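Local coordinates for F-actin-capping protein subunit alpha (Dictyostelium discoideum, PDB 4AKR) that caps the fast-growing barbed ends of actin filaments without needing calcium, blocking subunit exchange there without severing the filaments, at residues E78-D81 and Q86-T89; N13-A18 and M24-D29; G186-N191 and K230-L235. One frame throughout, in Å; residues are numbered along the deposited sequence.

Contact 1 (E78-D81 and Q86-T89)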
ATOM      1  N   GLU A  78      16.970  24.193  -9.192  1.00 26.01           N
ATOM      2  CA  GLU A  78      17.662  24.064 -10.462  1.00 26.90           C
ATOM      3  C   GLU A  78      18.173  22.652 -10.662  1.00 25.24           C
ATOM      4  O   GLU A  78      18.846  22.088  -9.799  1.00 26.92           O
ATOM      5  CB  GLU A  78      18.811  25.065 -10.548  1.00 27.05           C
ATOM      6  CG  GLU A  78      18.352  26.513 -10.566  1.00 28.43           C
ATOM      7  CD  GLU A  78      19.521  27.477 -10.570  1.00 31.05           C
ATOM      8  OE1 GLU A  78      20.410  27.334  -9.701  1.00 31.65           O
ATOM      9  OE2 GLU A  78      19.557  28.374 -11.437  1.00 31.56           O
ATOM     10  N   TYR A  79      17.852  22.093 -11.820  1.00 23.32           N
ATOM     11  CA  TYR A  79      18.235  20.732 -12.145  1.00 21.23           C
ATOM     12  C   TYR A  79      18.962  20.660 -13.478  1.00 21.05           C
ATOM     13  O   TYR A  79      18.538  21.255 -14.471  1.00 21.62           O
ATOM     14  CB  TYR A  79      16.980  19.857 -12.125  1.00 17.95           C
ATOM     15  CG  TYR A  79      16.375  19.817 -10.738  1.00 16.97           C
ATOM     16  CD1 TYR A  79      15.522  20.836 -10.293  1.00 16.97           C
ATOM     17  CD2 TYR A  79      16.779  18.851  -9.815  1.00 17.19           C
ATOM     18  CE1 TYR A  79      15.100  20.901  -8.955  1.00 16.15           C
ATOM     19  CE2 TYR A  79      16.363  18.902  -8.482  1.00 17.43           C
ATOM     20  CZ  TYR A  79      15.533  19.931  -8.059  1.00 17.69           C
ATOM     21  OH  TYR A  79      15.191  20.004  -6.728  1.00 18.12           O
ATOM     22  N   LEU A  80      20.076  19.937 -13.466  1.00 20.05           N
ATOM     23  CA  LEU A  80      20.925  19.758 -14.630  1.00 19.76           C
ATOM     24  C   LEU A  80      20.419  18.644 -15.535  1.00 20.63           C
ATOM     25  O   LEU A  80      19.976  17.590 -15.071  1.00 20.85           O
ATOM     26  CB  LEU A  80      22.354  19.439 -14.178  1.00 18.01           C
ATOM     27  CG  LEU A  80      23.425  19.295 -15.266  1.00 19.70           C
ATOM     28  CD1 LEU A  80      23.660  20.642 -15.944  1.00 18.81           C
ATOM     29  CD2 LEU A  80      24.723  18.801 -14.648  1.00 16.52           C
ATOM     30  N   ASP A  81      20.481  18.897 -16.834  1.00 20.47           N
ATOM     31  CA  ASP A  81      20.066  17.937 -17.844  1.00 21.42           C
ATOM     32  C   ASP A  81      21.228  17.875 -18.829  1.00 21.53           C
ATOM     33  O   ASP A  81      21.227  18.556 -19.851  1.00 22.26           O
ATOM     34  CB  ASP A  81      18.780  18.420 -18.524  1.00 22.30           C
ATOM     35  CG  ASP A  81      18.379  17.555 -19.697  1.00 23.17           C
ATOM     36  OD1 ASP A  81      18.773  16.369 -19.731  1.00 27.81           O
ATOM     37  OD2 ASP A  81      17.659  18.055 -20.583  1.00 23.29           O
ATOM     38  N   GLN A  86      21.662  21.617 -20.531  1.00 19.37           N
ATOM     39  CA  GLN A  86      20.847  22.698 -20.006  1.00 19.08           C
ATOM     40  C   GLN A  86      20.578  22.600 -18.512  1.00 19.61           C
ATOM     41  O   GLN A  86      20.792  21.566 -17.882  1.00 18.92           O
ATOM     42  CB  GLN A  86      19.514  22.777 -20.764  1.00 18.64           C
ATOM     43  CG  GLN A  86      18.618  21.556 -20.635  1.00 20.78           C
ATOM     44  CD  GLN A  86      17.331  21.691 -21.443  1.00 23.73           C
ATOM     45  OE1 GLN A  86      16.513  20.774 -21.495  1.00 24.16           O
ATOM     46  NE2 GLN A  86      17.150  22.841 -22.075  1.00 23.38           N
ATOM     47  N   VAL A  87      20.113  23.710 -17.959  1.00 21.21           N
ATOM     48  CA  VAL A  87      19.783  23.810 -16.548  1.00 21.00           C
ATOM     49  C   VAL A  87      18.308  24.147 -16.503  1.00 22.37           C
ATOM     50  O   VAL A  87      17.861  25.140 -17.097  1.00 21.28           O
ATOM     51  CB  VAL A  87      20.576  24.926 -15.855  1.00 18.87           C
ATOM     52  CG1 VAL A  87      20.018  25.164 -14.464  1.00 20.87           C
ATOM     53  CG2 VAL A  87      22.039  24.535 -15.771  1.00 19.97           C
ATOM     54  N   ILE A  88      17.555  23.304 -15.810  1.00 21.89           N
ATOM     55  CA  ILE A  88      16.116  23.486 -15.702  1.00 20.67           C
ATOM     56  C   ILE A  88      15.725  24.063 -14.352  1.00 20.54           C
ATOM     57  O   ILE A  88      16.110  23.533 -13.306  1.00 20.13           O
ATOM     58  CB  ILE A  88      15.399  22.140 -15.891  1.00 19.48           C
ATOM     59  CG1 ILE A  88      15.768  21.554 -17.253  1.00 18.62           C
ATOM     60  CG2 ILE A  88      13.907  22.321 -15.777  1.00 19.13           C
ATOM     61  CD1 ILE A  88      15.302  20.121 -17.455  1.00 19.89           C
ATOM     62  N   THR A  89      14.988  25.169 -14.383  1.00 19.82           N
ATOM     63  CA  THR A  89      14.495  25.796 -13.163  1.00 20.05           C
ATOM     64  C   THR A  89      13.106  25.188 -12.988  1.00 19.48           C
ATOM     65  O   THR A  89      12.323  25.122 -13.949  1.00 18.77           O
ATOM     66  CB  THR A  89      14.411  27.335 -13.305  1.00 21.40           C
ATOM     67  OG1 THR A  89      15.709  27.845 -13.637  1.00 22.45           O
ATOM     68  CG2 THR A  89      13.955  27.977 -11.988  1.00 20.35           C
TER

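Contact 2 (N13-A18 and M24-D29)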
ATOM      1  N   ASN A  13       3.572  14.279   6.875  1.00 24.18           N
ATOM      2  CA  ASN A  13       3.685  12.838   6.663  1.00 24.31           C
ATOM      3  C   ASN A  13       2.701  12.300   5.633  1.00 23.03           C
ATOM      4  O   ASN A  13       3.009  11.335   4.930  1.00 22.77           O
ATOM      5  CB  ASN A  13       3.518  12.099   7.989  1.00 26.72           C
ATOM      6  CG  ASN A  13       4.832  11.910   8.701  1.00 28.15           C
ATOM      7  OD1 ASN A  13       5.509  10.895   8.516  1.00 30.04           O
ATOM      8  ND2 ASN A  13       5.219  12.895   9.500  1.00 25.04           N
ATOM      9  N   PHE A  14       1.516  12.900   5.547  1.00 19.83           N
ATOM     10  CA  PHE A  14       0.554  12.454   4.546  1.00 18.21           C
ATOM     11  C   PHE A  14       1.172  12.744   3.181  1.00 17.04           C
ATOM     12  O   PHE A  14       1.364  11.844   2.357  1.00 17.85           O
ATOM     13  CB  PHE A  14      -0.777  13.210   4.671  1.00 15.64           C
ATOM     14  CG  PHE A  14      -1.554  12.886   5.919  1.00 16.46           C
ATOM     15  CD1 PHE A  14      -1.294  11.727   6.646  1.00 16.81           C
ATOM     16  CD2 PHE A  14      -2.552  13.740   6.368  1.00 16.03           C
ATOM     17  CE1 PHE A  14      -2.012  11.429   7.796  1.00 16.79           C
ATOM     18  CE2 PHE A  14      -3.274  13.451   7.513  1.00 17.79           C
ATOM     19  CZ  PHE A  14      -3.003  12.291   8.231  1.00 16.93           C
ATOM     20  N   LEU A  15       1.507  14.009   2.966  1.00 16.49           N
ATOM     21  CA  LEU A  15       2.094  14.456   1.710  1.00 15.91           C
ATOM     22  C   LEU A  15       3.278  13.610   1.257  1.00 16.12           C
ATOM     23  O   LEU A  15       3.329  13.161   0.107  1.00 17.02           O
ATOM     24  CB  LEU A  15       2.514  15.933   1.820  1.00 15.64           C
ATOM     25  CG  LEU A  15       1.380  16.948   2.029  1.00 17.94           C
ATOM     26  CD1 LEU A  15       1.939  18.373   2.083  1.00 14.73           C
ATOM     27  CD2 LEU A  15       0.374  16.818   0.887  1.00 16.80           C
ATOM     28  N   LEU A  16       4.226  13.377   2.155  1.00 15.28           N
ATOM     29  CA  LEU A  16       5.403  12.594   1.810  1.00 17.14           C
ATOM     30  C   LEU A  16       5.088  11.155   1.440  1.00 18.29           C
ATOM     31  O   LEU A  16       5.875  10.500   0.764  1.00 18.79           O
ATOM     32  CB  LEU A  16       6.407  12.602   2.970  1.00 18.05           C
ATOM     33  CG  LEU A  16       7.214  13.883   3.200  1.00 19.37           C
ATOM     34  CD1 LEU A  16       7.952  13.793   4.527  1.00 19.36           C
ATOM     35  CD2 LEU A  16       8.190  14.089   2.047  1.00 18.97           C
ATOM     36  N   ASN A  17       3.936  10.662   1.876  1.00 20.02           N
ATOM     37  CA  ASN A  17       3.565   9.279   1.607  1.00 21.50           C
ATOM     38  C   ASN A  17       2.527   9.056   0.523  1.00 22.94           C
ATOM     39  O   ASN A  17       1.979   7.958   0.398  1.00 24.54           O
ATOM     40  CB  ASN A  17       3.109   8.622   2.908  1.00 18.78           C
ATOM     41  CG  ASN A  17       4.273   8.218   3.776  1.00 19.10           C
ATOM     42  OD1 ASN A  17       4.924   7.209   3.519  1.00 18.15           O
ATOM     43  ND2 ASN A  17       4.563   9.018   4.796  1.00 17.07           N
ATOM     44  N   ALA A  18       2.259  10.091  -0.264  1.00 23.06           N
ATOM     45  CA  ALA A  18       1.286   9.981  -1.338  1.00 22.13           C
ATOM     46  C   ALA A  18       1.769   8.974  -2.372  1.00 21.21           C
ATOM     47  O   ALA A  18       2.965   8.895  -2.671  1.00 20.55           O
ATOM     48  CB  ALA A  18       1.075  11.345  -2.000  1.00 22.26           C
ATOM     49  N   MET A  24      -1.220  15.271  -6.281  1.00 19.70           N
ATOM     50  CA  MET A  24      -2.179  16.350  -6.202  1.00 20.84           C
ATOM     51  C   MET A  24      -3.509  15.958  -5.556  1.00 20.77           C
ATOM     52  O   MET A  24      -4.129  16.790  -4.891  1.00 19.88           O
ATOM     53  CB  MET A  24      -2.394  16.966  -7.579  1.00 23.78           C
ATOM     54  CG  MET A  24      -1.209  17.837  -8.023  1.00 30.00           C
ATOM     55  SD  MET A  24      -0.663  19.001  -6.717  1.00 39.38           S
ATOM     56  CE  MET A  24      -1.704  20.431  -7.043  1.00 34.28           C
ATOM     57  N   GLU A  25      -3.957  14.714  -5.737  1.00 17.79           N
ATOM     58  CA  GLU A  25      -5.208  14.301  -5.107  1.00 20.31           C
ATOM     59  C   GLU A  25      -4.997  14.302  -3.594  1.00 21.35           C
ATOM     60  O   GLU A  25      -5.886  14.669  -2.830  1.00 22.69           O
ATOM     61  CB  GLU A  25      -5.641  12.899  -5.558  1.00 23.14           C
ATOM     62  CG  GLU A  25      -6.324  12.821  -6.921  1.00 26.07           C
ATOM     63  CD  GLU A  25      -5.359  12.897  -8.078  1.00 30.60           C
ATOM     64  OE1 GLU A  25      -4.183  12.523  -7.893  1.00 34.96           O
ATOM     65  OE2 GLU A  25      -5.775  13.310  -9.184  1.00 32.63           O
ATOM     66  N   VAL A  26      -3.806  13.893  -3.167  1.00 22.51           N
ATOM     67  CA  VAL A  26      -3.475  13.871  -1.750  1.00 19.90           C
ATOM     68  C   VAL A  26      -3.263  15.296  -1.219  1.00 20.35           C
ATOM     69  O   VAL A  26      -3.670  15.607  -0.101  1.00 20.29           O
ATOM     70  CB  VAL A  26      -2.208  13.014  -1.491  1.00 19.62           C
ATOM     71  CG1 VAL A  26      -1.768  13.133  -0.033  1.00 17.14           C
ATOM     72  CG2 VAL A  26      -2.494  11.550  -1.837  1.00 18.24           C
ATOM     73  N   VAL A  27      -2.634  16.163  -2.013  1.00 19.30           N
ATOM     74  CA  VAL A  27      -2.417  17.542  -1.567  1.00 20.03           C
ATOM     75  C   VAL A  27      -3.764  18.231  -1.318  1.00 20.89           C
ATOM     76  O   VAL A  27      -3.884  19.055  -0.417  1.00 20.89           O
ATOM     77  CB  VAL A  27      -1.598  18.375  -2.603  1.00 19.06           C
ATOM     78  CG1 VAL A  27      -1.494  19.816  -2.150  1.00 17.71           C
ATOM     79  CG2 VAL A  27      -0.204  17.803  -2.760  1.00 17.77           C
ATOM     80  N   SER A  28      -4.774  17.891  -2.116  1.00 22.33           N
ATOM     81  CA  SER A  28      -6.101  18.478  -1.959  1.00 23.06           C
ATOM     82  C   SER A  28      -6.760  18.008  -0.684  1.00 23.79           C
ATOM     83  O   SER A  28      -7.325  18.808   0.056  1.00 24.46           O
ATOM     84  CB  SER A  28      -7.010  18.117  -3.135  1.00 24.73           C
ATOM     85  OG  SER A  28      -6.660  18.848  -4.296  1.00 28.52           O
ATOM     86  N   ASP A  29      -6.706  16.705  -0.432  1.00 24.15           N
ATOM     87  CA  ASP A  29      -7.309  16.163   0.775  1.00 24.09           C
ATOM     88  C   ASP A  29      -6.680  16.805   2.006  1.00 23.98           C
ATOM     89  O   ASP A  29      -7.382  17.211   2.929  1.00 25.53           O
ATOM     90  CB  ASP A  29      -7.122  14.642   0.843  1.00 25.05           C
ATOM     91  CG  ASP A  29      -7.832  13.906  -0.283  1.00 24.52           C
ATOM     92  OD1 ASP A  29      -8.917  14.346  -0.713  1.00 23.08           O
ATOM     93  OD2 ASP A  29      -7.305  12.867  -0.727  1.00 27.35           O
TER

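Contact 3 (G186-N191 and K230-L235)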
ATOM      1  N   GLY A 186      23.109  -0.845  -7.793  1.00 16.09           N
ATOM      2  CA  GLY A 186      21.774  -0.479  -8.196  1.00 16.29           C
ATOM      3  C   GLY A 186      20.743  -0.575  -7.100  1.00 17.24           C
ATOM      4  O   GLY A 186      20.807  -1.451  -6.230  1.00 15.29           O
ATOM      5  N   LYS A 187      19.790   0.352  -7.143  1.00 17.99           N
ATOM      6  CA  LYS A 187      18.692   0.379  -6.190  1.00 18.90           C
ATOM      7  C   LYS A 187      17.413   0.533  -7.012  1.00 18.62           C
ATOM      8  O   LYS A 187      17.189   1.564  -7.646  1.00 18.70           O
ATOM      9  CB  LYS A 187      18.847   1.544  -5.213  1.00 18.43           C
ATOM     10  CG  LYS A 187      17.699   1.650  -4.228  1.00 22.01           C
ATOM     11  CD  LYS A 187      17.857   2.844  -3.306  1.00 22.02           C
ATOM     12  CE  LYS A 187      16.731   2.895  -2.298  1.00 25.31           C
ATOM     13  NZ  LYS A 187      16.869   4.057  -1.381  1.00 24.18           N
ATOM     14  N   VAL A 188      16.600  -0.515  -7.021  1.00 16.80           N
ATOM     15  CA  VAL A 188      15.354  -0.523  -7.767  1.00 17.21           C
ATOM     16  C   VAL A 188      14.158  -0.447  -6.810  1.00 18.13           C
ATOM     17  O   VAL A 188      14.143  -1.116  -5.780  1.00 18.15           O
ATOM     18  CB  VAL A 188      15.234  -1.810  -8.603  1.00 16.75           C
ATOM     19  CG1 VAL A 188      13.961  -1.783  -9.434  1.00 18.28           C
ATOM     20  CG2 VAL A 188      16.441  -1.968  -9.489  1.00 16.41           C
ATOM     21  N   GLN A 189      13.169   0.377  -7.144  1.00 16.62           N
ATOM     22  CA  GLN A 189      11.970   0.505  -6.319  1.00 17.27           C
ATOM     23  C   GLN A 189      10.751   0.436  -7.214  1.00 18.05           C
ATOM     24  O   GLN A 189      10.656   1.177  -8.195  1.00 18.89           O
ATOM     25  CB  GLN A 189      11.948   1.830  -5.552  1.00 16.69           C
ATOM     26  CG  GLN A 189      12.731   1.835  -4.261  1.00 19.34           C
ATOM     27  CD  GLN A 189      12.668   3.179  -3.551  1.00 20.96           C
ATOM     28  OE1 GLN A 189      13.260   4.156  -4.001  1.00 23.23           O
ATOM     29  NE2 GLN A 189      11.942   3.234  -2.437  1.00 20.21           N
ATOM     30  N   VAL A 190       9.815  -0.443  -6.870  1.00 18.31           N
ATOM     31  CA  VAL A 190       8.601  -0.608  -7.659  1.00 16.90           C
ATOM     32  C   VAL A 190       7.376  -0.355  -6.795  1.00 18.69           C
ATOM     33  O   VAL A 190       7.259  -0.879  -5.684  1.00 17.69           O
ATOM     34  CB  VAL A 190       8.520  -2.030  -8.255  1.00 18.15           C
ATOM     35  CG1 VAL A 190       7.336  -2.137  -9.204  1.00 13.34           C
ATOM     36  CG2 VAL A 190       9.816  -2.361  -8.972  1.00 15.21           C
ATOM     37  N   ASN A 191       6.454   0.444  -7.315  1.00 18.97           N
ATOM     38  CA  ASN A 191       5.249   0.785  -6.581  1.00 18.16           C
ATOM     39  C   ASN A 191       3.994   0.610  -7.424  1.00 16.73           C
ATOM     40  O   ASN A 191       3.953   1.029  -8.573  1.00 16.75           O
ATOM     41  CB  ASN A 191       5.338   2.237  -6.100  1.00 19.66           C
ATOM     42  CG  ASN A 191       6.529   2.476  -5.200  1.00 21.69           C
ATOM     43  OD1 ASN A 191       6.477   2.219  -3.994  1.00 23.74           O
ATOM     44  ND2 ASN A 191       7.618   2.952  -5.783  1.00 21.07           N
ATOM     45  N   LYS A 230      21.195  -7.296 -17.193  1.00 19.77           N
ATOM     46  CA  LYS A 230      21.081  -8.686 -16.792  1.00 21.69           C
ATOM     47  C   LYS A 230      20.560  -8.732 -15.364  1.00 20.96           C
ATOM     48  O   LYS A 230      19.664  -9.510 -15.043  1.00 21.27           O
ATOM     49  CB  LYS A 230      22.449  -9.367 -16.869  1.00 24.14           C
ATOM     50  CG  LYS A 230      22.409 -10.866 -16.603  1.00 29.38           C
ATOM     51  CD  LYS A 230      23.600 -11.307 -15.759  1.00 31.88           C
ATOM     52  CE  LYS A 230      23.547 -12.795 -15.440  1.00 35.23           C
ATOM     53  NZ  LYS A 230      23.730 -13.636 -16.658  1.00 36.24           N
ATOM     54  N   ALA A 231      21.127  -7.888 -14.508  1.00 19.60           N
ATOM     55  CA  ALA A 231      20.703  -7.831 -13.119  1.00 18.69           C
ATOM     56  C   ALA A 231      19.211  -7.508 -13.025  1.00 19.42           C
ATOM     57  O   ALA A 231      18.484  -8.161 -12.278  1.00 20.39           O
ATOM     58  CB  ALA A 231      21.509  -6.789 -12.371  1.00 17.28           C
ATOM     59  N   GLU A 232      18.757  -6.511 -13.789  1.00 18.67           N
ATOM     60  CA  GLU A 232      17.348  -6.116 -13.777  1.00 19.10           C
ATOM     61  C   GLU A 232      16.430  -7.179 -14.375  1.00 20.84           C
ATOM     62  O   GLU A 232      15.282  -7.331 -13.943  1.00 22.04           O
ATOM     63  CB  GLU A 232      17.146  -4.779 -14.503  1.00 17.97           C
ATOM     64  CG  GLU A 232      17.860  -3.601 -13.840  1.00 16.33           C
ATOM     65  CD  GLU A 232      17.260  -2.240 -14.200  1.00 16.08           C
ATOM     66  OE1 GLU A 232      16.694  -2.098 -15.303  1.00 12.83           O
ATOM     67  OE2 GLU A 232      17.375  -1.308 -13.378  1.00 14.24           O
ATOM     68  N   LEU A 233      16.923  -7.913 -15.367  1.00 20.96           N
ATOM     69  CA  LEU A 233      16.130  -8.980 -15.971  1.00 22.26           C
ATOM     70  C   LEU A 233      15.888 -10.046 -14.908  1.00 22.07           C
ATOM     71  O   LEU A 233      14.775 -10.538 -14.744  1.00 23.40           O
ATOM     72  CB  LEU A 233      16.872  -9.610 -17.158  1.00 21.89           C
ATOM     73  CG  LEU A 233      16.376 -11.002 -17.563  1.00 21.95           C
ATOM     74  CD1 LEU A 233      14.879 -10.965 -17.819  1.00 22.32           C
ATOM     75  CD2 LEU A 233      17.135 -11.479 -18.798  1.00 20.97           C
ATOM     76  N   ASN A 234      16.944 -10.397 -14.184  1.00 23.02           N
ATOM     77  CA  ASN A 234      16.838 -11.390 -13.132  1.00 22.09           C
ATOM     78  C   ASN A 234      15.887 -10.936 -12.041  1.00 21.37           C
ATOM     79  O   ASN A 234      15.049 -11.710 -11.584  1.00 20.70           O
ATOM     80  CB  ASN A 234      18.211 -11.690 -12.539  1.00 23.34           C
ATOM     81  CG  ASN A 234      19.050 -12.553 -13.453  1.00 25.30           C
ATOM     82  OD1 ASN A 234      18.516 -13.375 -14.194  1.00 29.23           O
ATOM     83  ND2 ASN A 234      20.366 -12.389 -13.395  1.00 22.92           N
ATOM     84  N   LEU A 235      16.016  -9.681 -11.630  1.00 19.44           N
ATOM     85  CA  LEU A 235      15.137  -9.140 -10.604  1.00 18.83           C
ATOM     86  C   LEU A 235      13.687  -9.157 -11.079  1.00 18.81           C
ATOM     87  O   LEU A 235      12.775  -9.450 -10.307  1.00 18.85           O
ATOM     88  CB  LEU A 235      15.544  -7.711 -10.251  1.00 17.48           C
ATOM     89  CG  LEU A 235      14.524  -6.958  -9.397  1.00 18.34           C
ATOM     90  CD1 LEU A 235      14.224  -7.747  -8.125  1.00 16.01           C
ATOM     91  CD2 LEU A 235      15.068  -5.576  -9.065  1.00 17.92           C
TER

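Contact 1 (E78-D81 and Q86-T89)
A beta hairpin is formed where 78-81 and 86-89 run antiparallel, Y79 facing I88 and D81 facing Q86 as hydrogen-bonded pairs; its strands are the middle two of the four-stranded antiparallel sheet 73-102. Y79 N donates to I88 O at 2.7 Å, and I88 N returns a bond to Y79 O at 2.6 Å. The second pair is made by D81 N to Q86 O at 2.9 Å and by the longer Q86 N to D81 O at 3.2 Å.

E78, L80, V87 and T89 share one face. There the branched, beta-favouring V87 suits a buried place in a strand, and a methyl of L80 comes down to it, CD1 to V87 CG2 4.2 Å; I74 of the neighbouring strand 73-75 touches both.

The other face carries Y79, D81, Q86 and I88. The Y79 ring has I88 O near its plane at one edge and meets the H92 ring almost at right angles, while its hydroxyl bonds to E73. I88, buried and beta-branched, is long enough to bring CD1 to 4.0 Å from D81 CB. Q86 has CG wedged between backbone N and carbonyl carbon (chi1 63°), which lays its chain alongside D81, CG standing 3.8 Å from D81 CB and also beside D81 OD2. Cutting Q86 back to an alanine would probably open a gap beside D81 and leave its carboxylate freer to turn. In the non-hydrogen-bonded pair of E78 and T89, E78 CA makes a CA-H...O contact with I88 O, 3.3 Å.

Contact 2 (N13-A18 and M24-D29)
F14 meets V26 through its backbone, O to V26 CG1 4.1 Å, while its flat ring packs against V30, one residue past 24-29 in helix 23-31, and against a polar side chain of the other subunit. The other flat group, the N17 amide, does not touch 24-29 but folds back along its own helix: ND2 gives a nearly straight bond (169°) to N13 O at 2.8 Å, with the acceptor close to the amide plane, and N17 OD1 has a weak hydrogen bond to the other subunit. N17 N also bonds to F14 O at 2.9 Å. Because its side-chain ND2 can bond to a carbonyl near the end of the helix, asparagine suits this place.

The touching itself is apolar and crosses without any hydrogen bond. A18, just past the helix, sets its single methyl in front of V26, CB to V26 CG2 3.6 Å, with CG1 of the same valine at 3.9 Å from A18 CB. Both branches of V26 thus meet one small carbon, and alanine allows the backbones to come near, with 6.2 Å between A18 CA and V26 CA. In L15, CD1 continues the chain (chi2 -179°), and it is the side branch CD2 that turns to 3.8 Å from V27 CA and comes equally near V27 CG2.

These helices belong to the N-terminal helical bundle characteristic of capping protein subunits. Helix 44-55 is the third member: its F48 touches both L15 and V27, and T47 also meets L15. V26 meets an apolar side chain of the other subunit as well, so the same corner where helices 4-16 and 23-31 meet also borders the subunit interface.

Contact 3 (G186-N191 and K230-L235)
Strand 186-191 and helix segment 230-235 come no nearer by backbone CA atoms than the 8.4 Å between V188 CA and E232 CA, so side chains alone bridge the gap. V188 and L235 meet tip to tip. The methyl CD2 of L235 fits against the fork of the valine, 3.8 Å from V188 CB, 3.9 Å from V188 CG2 and 4.0 Å from V188 CG1. Leucine has the length to span from helix to strand: with CG anti to the backbone N (chi1 168°) and CD2 the branch that prolongs the chain, it reaches out to the sheet. Valine, short and branched, keeps to the strand while offering two methyls.

The strand is one of five in the antiparallel sheet built from 134-142 to 198-213, across which the long helix 217-248 lies, as in other capping proteins. V188 is hydrogen-bonded through its backbone to T206 of strand 198-213, and its side chain also touches W167 of strand 163-175; L235 touches T206 from the helix side.

E232 crosses V188 at a slant, with OE2 at 4.1 Å from V188 CG2. Its buried carboxylate is well supplied with donors: OE1 is hydrogen-bonded to the hydroxyls of Y125 and Y130, and OE2 to W171 NE1 and S169 OG. These four bonds probably offset the cost of burying an acid beside an apolar valine, and would be expected to favour its charged form. A basic side chain of the other subunit stands farther off, its pairing with OE1 long and weak.

Overall arrangement
Contact 2 comes first along the chain, contact 1 next and contact 3 last. Their centres form a nearly equilateral triangle, 26 Å between contacts 1 and 2 and 27 Å along the other two sides, and no two of them share a helix or strand. Contact 2 lies in the N-terminal helices, contact 1 in the small four-stranded sheet of 73-102, and contact 3 between the five-stranded sheet and helix 217-248. Contacts 2 and 3 come nearest, with about 8 Å between closest atoms. The three thus hold together separate parts of the subunit, two of which, at contacts 2 and 3, border the partner subunit; no residue of that subunit touches the segments of contact 1.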